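Long-range contact in Lin2722 protein (Listeria innocua, PDB 3DS8), which is of unknown function but has an alpha/beta-hydrolase fold and a putative Ser-His-Asp triad, consistent with hydrolase activity: residues I177-V191 with E218-S231. Numbering follows the deposited sequence.
With SO4 (sulfate ion), chain B.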
ATOM      1  N   ILE A 177       1.258  -6.478   5.084  1.00 13.05           N
ATOM      2  CA  ILE A 177       0.461  -7.669   5.216  1.00 13.70           C
ATOM      3  C   ILE A 177       0.889  -8.728   4.240  1.00 12.97           C
ATOM      4  O   ILE A 177       1.051  -8.449   3.015  1.00 12.75           O
ATOM      5  CB  ILE A 177      -1.029  -7.323   5.017  1.00 13.44           C
ATOM      6  CG1 ILE A 177      -1.547  -6.495   6.206  1.00 14.43           C
ATOM      7  CG2 ILE A 177      -1.869  -8.608   4.807  1.00 14.20           C
ATOM      8  CD1 ILE A 177      -2.966  -5.958   6.008  1.00 15.97           C
ATOM      9  N   ALA A 178       1.171  -9.923   4.748  1.00 12.81           N
ATOM     10  CA  ALA A 178       1.666 -11.001   3.920  1.00 14.46           C
ATOM     11  C   ALA A 178       0.867 -12.264   4.148  1.00 14.45           C
ATOM     12  O   ALA A 178       0.419 -12.529   5.268  1.00 16.40           O
ATOM     13  CB  ALA A 178       3.131 -11.289   4.203  1.00 14.41           C
ATOM     14  N   GLY A 179       0.676 -13.034   3.085  1.00 14.71           N
ATOM     15  CA  GLY A 179       0.080 -14.379   3.204  1.00 14.97           C
ATOM     16  C   GLY A 179       1.097 -15.508   3.090  1.00 15.91           C
ATOM     17  O   GLY A 179       2.135 -15.405   2.409  1.00 14.69           O
ATOM     18  N   GLU A 180       0.792 -16.607   3.764  1.00 16.60           N
ATOM     19  CA  GLU A 180       1.563 -17.804   3.707  1.00 18.12           C
ATOM     20  C   GLU A 180       0.507 -18.952   3.646  1.00 17.56           C
ATOM     21  O   GLU A 180      -0.360 -19.083   4.550  1.00 17.45           O
ATOM     22  CB  GLU A 180       2.452 -17.874   4.953  1.00 18.19           C
ATOM     23  CG  GLU A 180       3.253 -19.046   5.024  1.00 22.92           C
ATOM     24  CD  GLU A 180       4.231 -19.044   6.192  1.00 21.89           C
ATOM     25  OE1 GLU A 180       3.818 -18.848   7.363  1.00 27.85           O
ATOM     26  OE2 GLU A 180       5.401 -19.325   5.915  1.00 28.97           O
ATOM     27  N   LEU A 181       0.543 -19.764   2.596  1.00 17.59           N
ATOM     28  CA  LEU A 181      -0.510 -20.761   2.428  1.00 17.74           C
ATOM     29  C   LEU A 181      -0.455 -21.772   3.561  1.00 18.14           C
ATOM     30  O   LEU A 181      -1.491 -22.265   4.003  1.00 17.94           O
ATOM     31  CB  LEU A 181      -0.462 -21.455   1.069  1.00 17.86           C
ATOM     32  CG  LEU A 181      -0.742 -20.481  -0.098  1.00 19.55           C
ATOM     33  CD1 LEU A 181      -0.602 -21.206  -1.380  1.00 21.25           C
ATOM     34  CD2 LEU A 181      -2.133 -19.822   0.025  1.00 20.17           C
ATOM     35  N   SER A 182       0.748 -22.080   4.022  1.00 19.01           N
ATOM     36  CA  SER A 182       0.889 -22.922   5.193  1.00 20.25           C
ATOM     37  C   SER A 182       2.273 -22.682   5.768  1.00 20.87           C
ATOM     38  O   SER A 182       3.145 -22.126   5.085  1.00 19.32           O
ATOM     39  CB  SER A 182       0.761 -24.420   4.838  1.00 21.39           C
ATOM     40  OG  SER A 182       1.987 -24.896   4.340  1.00 25.62           O
ATOM     41  N   GLU A 183       2.489 -23.130   7.008  1.00 21.16           N
ATOM     42  CA  GLU A 183       3.817 -22.941   7.643  1.00 22.56           C
ATOM     43  C   GLU A 183       4.946 -23.551   6.854  1.00 22.23           C
ATOM     44  O   GLU A 183       6.049 -23.070   6.908  1.00 22.94           O
ATOM     45  CB  GLU A 183       3.880 -23.511   9.057  1.00 23.60           C
ATOM     46  CG  GLU A 183       3.184 -22.668  10.083  1.00 29.30           C
ATOM     47  CD  GLU A 183       1.694 -22.819  10.000  1.00 31.58           C
ATOM     48  OE1 GLU A 183       1.269 -23.726   9.250  1.00 36.56           O
ATOM     49  OE2 GLU A 183       0.960 -22.073  10.686  1.00 36.17           O
ATOM     50  N   ASP A 184       4.675 -24.644   6.140  1.00 23.18           N
ATOM     51  CA  ASP A 184       5.697 -25.298   5.327  1.00 22.35           C
ATOM     52  C   ASP A 184       5.647 -24.889   3.855  1.00 21.63           C
ATOM     53  O   ASP A 184       6.276 -25.515   3.019  1.00 21.25           O
ATOM     54  CB  ASP A 184       5.624 -26.821   5.474  1.00 24.12           C
ATOM     55  CG  ASP A 184       4.244 -27.389   5.190  1.00 26.69           C
ATOM     56  OD1 ASP A 184       3.458 -26.705   4.495  1.00 28.70           O
ATOM     57  OD2 ASP A 184       3.954 -28.534   5.660  1.00 28.17           O
ATOM     58  N   ASN A 185       4.873 -23.862   3.539  1.00 20.43           N
ATOM     59  CA  ASN A 185       4.773 -23.382   2.157  1.00 19.79           C
ATOM     60  C   ASN A 185       4.701 -21.854   2.149  1.00 18.43           C
ATOM     61  O   ASN A 185       3.619 -21.282   2.048  1.00 17.17           O
ATOM     62  CB  ASN A 185       3.554 -23.974   1.478  1.00 19.62           C
ATOM     63  CG  ASN A 185       3.538 -23.723  -0.009  1.00 20.13           C
ATOM     64  OD1 ASN A 185       4.555 -23.321  -0.604  1.00 20.67           O
ATOM     65  ND2 ASN A 185       2.374 -23.918  -0.614  1.00 21.39           N
ATOM     66  N   PRO A 186       5.857 -21.195   2.336  1.00 19.21           N
ATOM     67  CA  PRO A 186       5.935 -19.743   2.577  1.00 18.52           C
ATOM     68  C   PRO A 186       5.741 -18.927   1.291  1.00 17.04           C
ATOM     69  O   PRO A 186       6.637 -18.233   0.794  1.00 15.92           O
ATOM     70  CB  PRO A 186       7.314 -19.576   3.231  1.00 19.99           C
ATOM     71  CG  PRO A 186       8.086 -20.606   2.716  1.00 20.75           C
ATOM     72  CD  PRO A 186       7.198 -21.795   2.409  1.00 21.65           C
ATOM     73  N   THR A 187       4.544 -19.051   0.743  1.00 15.87           N
ATOM     74  CA  THR A 187       4.127 -18.262  -0.409  1.00 14.75           C
ATOM     75  C   THR A 187       2.657 -17.962  -0.219  1.00 15.30           C
ATOM     76  O   THR A 187       1.968 -18.708   0.462  1.00 15.32           O
ATOM     77  CB  THR A 187       4.353 -19.003  -1.722  1.00 16.13           C
ATOM     78  OG1 THR A 187       3.882 -18.222  -2.844  1.00 16.46           O
ATOM     79  CG2 THR A 187       3.672 -20.331  -1.696  1.00 14.64           C
ATOM     80  N   ASP A 188       2.180 -16.881  -0.809  1.00 14.99           N
ATOM     81  CA  ASP A 188       0.732 -16.672  -0.927  1.00 15.06           C
ATOM     82  C   ASP A 188       0.097 -17.292  -2.168  1.00 14.35           C
ATOM     83  O   ASP A 188      -1.091 -17.089  -2.423  1.00 14.65           O
ATOM     84  CB  ASP A 188       0.369 -15.191  -0.772  1.00 15.68           C
ATOM     85  CG  ASP A 188       0.723 -14.328  -1.970  1.00 16.78           C
ATOM     86  OD1 ASP A 188       1.110 -14.854  -3.053  1.00 16.83           O
ATOM     87  OD2 ASP A 188       0.601 -13.076  -1.802  1.00 18.05           O
ATOM     88  N   GLY A 189       0.881 -18.071  -2.929  1.00 14.07           N
ATOM     89  CA  GLY A 189       0.443 -18.720  -4.122  1.00 14.60           C
ATOM     90  C   GLY A 189       1.106 -18.065  -5.338  1.00 15.07           C
ATOM     91  O   GLY A 189       1.274 -18.694  -6.391  1.00 16.28           O
ATOM     92  N   ILE A 190       1.484 -16.794  -5.190  1.00 14.87           N
ATOM     93  CA  ILE A 190       2.100 -16.010  -6.262  1.00 15.46           C
ATOM     94  C   ILE A 190       3.405 -15.368  -5.776  1.00 15.92           C
ATOM     95  O   ILE A 190       4.454 -15.479  -6.446  1.00 16.48           O
ATOM     96  CB  ILE A 190       1.157 -14.921  -6.776  1.00 16.08           C
ATOM     97  CG1 ILE A 190      -0.050 -15.564  -7.492  1.00 18.24           C
ATOM     98  CG2 ILE A 190       1.881 -13.977  -7.789  1.00 16.27           C
ATOM     99  CD1 ILE A 190       0.304 -16.140  -8.856  1.00 22.02           C
ATOM    100  N   VAL A 191       3.326 -14.760  -4.604  1.00 15.46           N
ATOM    101  CA  VAL A 191       4.435 -14.029  -3.987  1.00 15.51           C
ATOM    102  C   VAL A 191       5.012 -14.810  -2.784  1.00 15.68           C
ATOM    103  O   VAL A 191       4.282 -15.115  -1.835  1.00 14.91           O
ATOM    104  CB  VAL A 191       3.956 -12.623  -3.510  1.00 14.83           C
ATOM    105  CG1 VAL A 191       5.128 -11.790  -2.810  1.00 14.67           C
ATOM    106  CG2 VAL A 191       3.296 -11.808  -4.668  1.00 15.74           C
ATOM    107  N   GLU A 218      -4.887 -21.628   3.659  1.00 19.15           N
ATOM    108  CA  GLU A 218      -5.380 -21.644   2.311  1.00 21.70           C
ATOM    109  C   GLU A 218      -6.167 -20.407   1.967  1.00 21.86           C
ATOM    110  O   GLU A 218      -6.177 -20.002   0.808  1.00 22.79           O
ATOM    111  CB  GLU A 218      -6.191 -22.912   2.030  1.00 22.55           C
ATOM    112  CG  GLU A 218      -7.485 -23.061   2.783  1.00 25.41           C
ATOM    113  CD  GLU A 218      -8.214 -24.352   2.425  1.00 26.91           C
ATOM    114  OE1 GLU A 218      -7.724 -25.129   1.565  1.00 34.30           O
ATOM    115  OE2 GLU A 218      -9.287 -24.592   3.025  1.00 33.94           O
ATOM    116  N   ASP A 219      -6.790 -19.778   2.967  1.00 21.07           N
ATOM    117  CA  ASP A 219      -7.554 -18.541   2.713  1.00 22.12           C
ATOM    118  C   ASP A 219      -6.716 -17.279   2.453  1.00 21.63           C
ATOM    119  O   ASP A 219      -7.270 -16.239   2.088  1.00 21.20           O
ATOM    120  CB  ASP A 219      -8.585 -18.266   3.812  1.00 24.17           C
ATOM    121  CG  ASP A 219      -7.986 -18.121   5.219  1.00 29.14           C
ATOM    122  OD1 ASP A 219      -6.762 -17.907   5.393  1.00 37.38           O
ATOM    123  OD2 ASP A 219      -8.795 -18.257   6.189  1.00 37.83           O
ATOM    124  N   ALA A 220      -5.399 -17.369   2.665  1.00 19.83           N
ATOM    125  CA  ALA A 220      -4.519 -16.227   2.518  1.00 19.43           C
ATOM    126  C   ALA A 220      -3.961 -16.114   1.112  1.00 18.47           C
ATOM    127  O   ALA A 220      -2.871 -15.570   0.921  1.00 19.16           O
ATOM    128  CB  ALA A 220      -3.378 -16.314   3.542  1.00 18.62           C
ATOM    129  N   VAL A 221      -4.681 -16.641   0.135  1.00 17.77           N
ATOM    130  CA  VAL A 221      -4.165 -16.655  -1.237  1.00 17.91           C
ATOM    131  C   VAL A 221      -4.080 -15.263  -1.825  1.00 16.46           C
ATOM    132  O   VAL A 221      -4.881 -14.394  -1.521  1.00 16.42           O
ATOM    133  CB  VAL A 221      -4.981 -17.556  -2.154  1.00 18.54           C
ATOM    134  CG1 VAL A 221      -4.780 -19.004  -1.749  1.00 22.57           C
ATOM    135  CG2 VAL A 221      -6.443 -17.164  -2.167  1.00 19.50           C
ATOM    136  N   HIS A 222      -3.085 -15.073  -2.680  1.00 16.54           N
ATOM    137  CA  HIS A 222      -2.711 -13.776  -3.229  1.00 15.81           C
ATOM    138  C   HIS A 222      -3.894 -12.982  -3.775  1.00 16.07           C
ATOM    139  O   HIS A 222      -4.051 -11.812  -3.442  1.00 16.40           O
ATOM    140  CB  HIS A 222      -1.687 -13.957  -4.370  1.00 16.11           C
ATOM    141  CG  HIS A 222      -1.100 -12.673  -4.837  1.00 16.56           C
ATOM    142  ND1 HIS A 222      -0.291 -11.892  -4.029  1.00 16.44           N
ATOM    143  CD2 HIS A 222      -1.199 -12.026  -6.023  1.00 18.08           C
ATOM    144  CE1 HIS A 222       0.066 -10.811  -4.701  1.00 18.01           C
ATOM    145  NE2 HIS A 222      -0.477 -10.862  -5.907  1.00 18.69           N
ATOM    146  N   GLN A 223      -4.698 -13.634  -4.603  1.00 15.66           N
ATOM    147  CA  GLN A 223      -5.698 -12.990  -5.438  1.00 17.54           C
ATOM    148  C   GLN A 223      -6.780 -12.253  -4.606  1.00 16.77           C
ATOM    149  O   GLN A 223      -7.335 -11.235  -5.061  1.00 17.54           O
ATOM    150  CB  GLN A 223      -6.352 -14.041  -6.349  1.00 19.25           C
ATOM    151  CG  GLN A 223      -5.446 -14.540  -7.461  1.00 24.00           C
ATOM    152  CD  GLN A 223      -4.440 -15.690  -7.115  1.00 27.47           C
ATOM    153  OE1 GLN A 223      -4.245 -16.083  -5.960  1.00 21.57           O
ATOM    154  NE2 GLN A 223      -3.814 -16.241  -8.190  1.00 28.36           N
ATOM    155  N   THR A 224      -7.051 -12.771  -3.414  1.00 15.49           N
ATOM    156  CA  THR A 224      -8.097 -12.241  -2.546  1.00 16.20           C
ATOM    157  C   THR A 224      -7.590 -11.764  -1.174  1.00 14.61           C
ATOM    158  O   THR A 224      -8.368 -11.572  -0.214  1.00 14.79           O
ATOM    159  CB  THR A 224      -9.226 -13.281  -2.418  1.00 16.51           C
ATOM    160  OG1 THR A 224      -8.721 -14.560  -2.005  1.00 17.35           O
ATOM    161  CG2 THR A 224      -9.911 -13.430  -3.787  1.00 17.84           C
ATOM    162  N   LEU A 225      -6.282 -11.593  -1.038  1.00 14.07           N
ATOM    163  CA  LEU A 225      -5.708 -11.281   0.269  1.00 14.34           C
ATOM    164  C   LEU A 225      -6.211  -9.923   0.842  1.00 15.02           C
ATOM    165  O   LEU A 225      -6.328  -9.738   2.044  1.00 15.13           O
ATOM    166  CB  LEU A 225      -4.166 -11.305   0.198  1.00 14.47           C
ATOM    167  CG  LEU A 225      -3.421 -11.166   1.528  1.00 14.13           C
ATOM    168  CD1 LEU A 225      -3.743 -12.301   2.494  1.00 14.59           C
ATOM    169  CD2 LEU A 225      -1.875 -11.053   1.237  1.00 15.10           C
ATOM    170  N   HIS A 226      -6.486  -8.987  -0.052  1.00 14.63           N
ATOM    171  CA  HIS A 226      -7.112  -7.680   0.290  1.00 14.04           C
ATOM    172  C   HIS A 226      -8.609  -7.771   0.688  1.00 14.36           C
ATOM    173  O   HIS A 226      -9.190  -6.741   1.064  1.00 13.96           O
ATOM    174  CB  HIS A 226      -6.962  -6.730  -0.868  1.00 15.49           C
ATOM    175  CG  HIS A 226      -7.698  -7.165  -2.091  1.00 13.79           C
ATOM    176  ND1 HIS A 226      -7.463  -8.372  -2.711  1.00 16.75           N
ATOM    177  CD2 HIS A 226      -8.656  -6.546  -2.817  1.00 16.86           C
ATOM    178  CE1 HIS A 226      -8.271  -8.491  -3.749  1.00 16.73           C
ATOM    179  NE2 HIS A 226      -9.020  -7.404  -3.829  1.00 15.40           N
ATOM    180  N   GLU A 227      -9.166  -8.978   0.661  1.00 14.56           N
ATOM    181  CA  GLU A 227     -10.561  -9.228   1.039  1.00 14.81           C
ATOM    182  C   GLU A 227     -10.738 -10.084   2.286  1.00 15.15           C
ATOM    183  O   GLU A 227     -11.862 -10.338   2.705  1.00 14.62           O
ATOM    184  CB  GLU A 227     -11.312  -9.905  -0.084  1.00 14.37           C
ATOM    185  CG  GLU A 227     -11.416  -8.971  -1.312  1.00 17.24           C
ATOM    186  CD  GLU A 227     -12.260  -9.515  -2.442  1.00 19.24           C
ATOM    187  OE1 GLU A 227     -12.203 -10.737  -2.676  1.00 23.01           O
ATOM    188  OE2 GLU A 227     -12.987  -8.706  -3.116  1.00 21.11           O
ATOM    189  N   THR A 228      -9.648 -10.538   2.874  1.00 14.58           N
ATOM    190  CA  THR A 228      -9.781 -11.426   4.011  1.00 15.31           C
ATOM    191  C   THR A 228     -10.281 -10.593   5.188  1.00 14.05           C
ATOM    192  O   THR A 228      -9.938  -9.387   5.333  1.00 14.00           O
ATOM    193  CB  THR A 228      -8.506 -12.161   4.406  1.00 14.85           C
ATOM    194  OG1 THR A 228      -7.537 -11.234   4.862  1.00 13.73           O
ATOM    195  CG2 THR A 228      -7.939 -13.007   3.250  1.00 16.97           C
ATOM    196  N   PRO A 229     -11.090 -11.208   6.038  1.00 15.82           N
ATOM    197  CA  PRO A 229     -11.455 -10.488   7.232  1.00 16.74           C
ATOM    198  C   PRO A 229     -10.259  -9.942   7.994  1.00 16.87           C
ATOM    199  O   PRO A 229     -10.309  -8.811   8.484  1.00 16.91           O
ATOM    200  CB  PRO A 229     -12.165 -11.560   8.064  1.00 17.60           C
ATOM    201  CG  PRO A 229     -12.847 -12.423   7.052  1.00 17.23           C
ATOM    202  CD  PRO A 229     -11.817 -12.481   5.923  1.00 16.81           C
ATOM    203  N   LYS A 230      -9.212 -10.745   8.155  1.00 17.15           N
ATOM    204  CA  LYS A 230      -8.066 -10.253   8.912  1.00 17.82           C
ATOM    205  C   LYS A 230      -7.391  -9.042   8.245  1.00 16.66           C
ATOM    206  O   LYS A 230      -6.904  -8.142   8.951  1.00 17.26           O
ATOM    207  CB  LYS A 230      -7.024 -11.345   9.097  1.00 18.82           C
ATOM    208  CG  LYS A 230      -5.785 -10.888   9.839  1.00 21.58           C
ATOM    209  CD  LYS A 230      -6.110 -10.337  11.293  1.00 25.20           C
ATOM    210  CE  LYS A 230      -4.822 -10.176  12.148  1.00 27.03           C
ATOM    211  NZ  LYS A 230      -5.141  -9.663  13.553  1.00 27.96           N
ATOM    212  N   SER A 231      -7.232  -9.083   6.919  1.00 16.15           N
ATOM    213  CA  SER A 231      -6.678  -7.954   6.184  1.00 15.44           C
ATOM    214  C   SER A 231      -7.470  -6.687   6.430  1.00 15.09           C
ATOM    215  O   SER A 231      -6.919  -5.627   6.728  1.00 14.13           O
ATOM    216  CB  SER A 231      -6.572  -8.201   4.660  1.00 15.24           C
ATOM    217  OG  SER A 231      -5.481  -9.055   4.413  1.00 14.24           O
TER
HETATM  218  S   SO4 B 255       0.603  -8.188  -8.727  1.00 23.64           S
HETATM  219  O1  SO4 B 255       1.805  -8.166  -7.864  1.00 23.03           O
HETATM  220  O2  SO4 B 255      -0.284  -9.275  -8.356  1.00 25.94           O
HETATM  221  O3  SO4 B 255      -0.168  -6.947  -8.583  1.00 15.87           O
HETATM  222  O4  SO4 B 255       1.066  -8.373 -10.135  1.00 24.36           O
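The carboxylate of D188, which meets the H222 ring at its edge, is gripped at OD1 by two backbone donors of its own loop, I190 N (2.9 Å, nearly along the C-O axis) and V191 N (2.7 Å, from above the carboxylate plane), the first bond making an Asx turn and the second an Asx motif. In this alpha/beta-hydrolase fold the loop follows strand 173-180, and D188 and H222, with S102 on the probable nucleophile elbow, are placed as in a Ser-His-Asp triad, probable but not established. With OD1 held in this way, OD2 accepts from H222 ND1 at 2.7 Å, on its syn side and 34° out of the carboxylate plane. A second bond, H222 N to D188 O (2.8 Å), ties the two backbones together. The extended chi1 of H222 (-171°, CG opposite the backbone N) carries its ring to the carboxylate, whose plane is turned 50° from the ring. I190 CB covers one ring face, 4.1 Å from the centroid, a CH-pi contact; V191 CG2 approaches CE1 obliquely. Beside the strand end, A220 CB packs on G179 CA, while A220 O is buried without a partner. At the other edge of the imidazole, near its plane, H222 NE2 donates to O2 of a sulfate ion, probably from the crystallisation liquor, at 2.9 Å; S12 OG and N103 N also bind this ion.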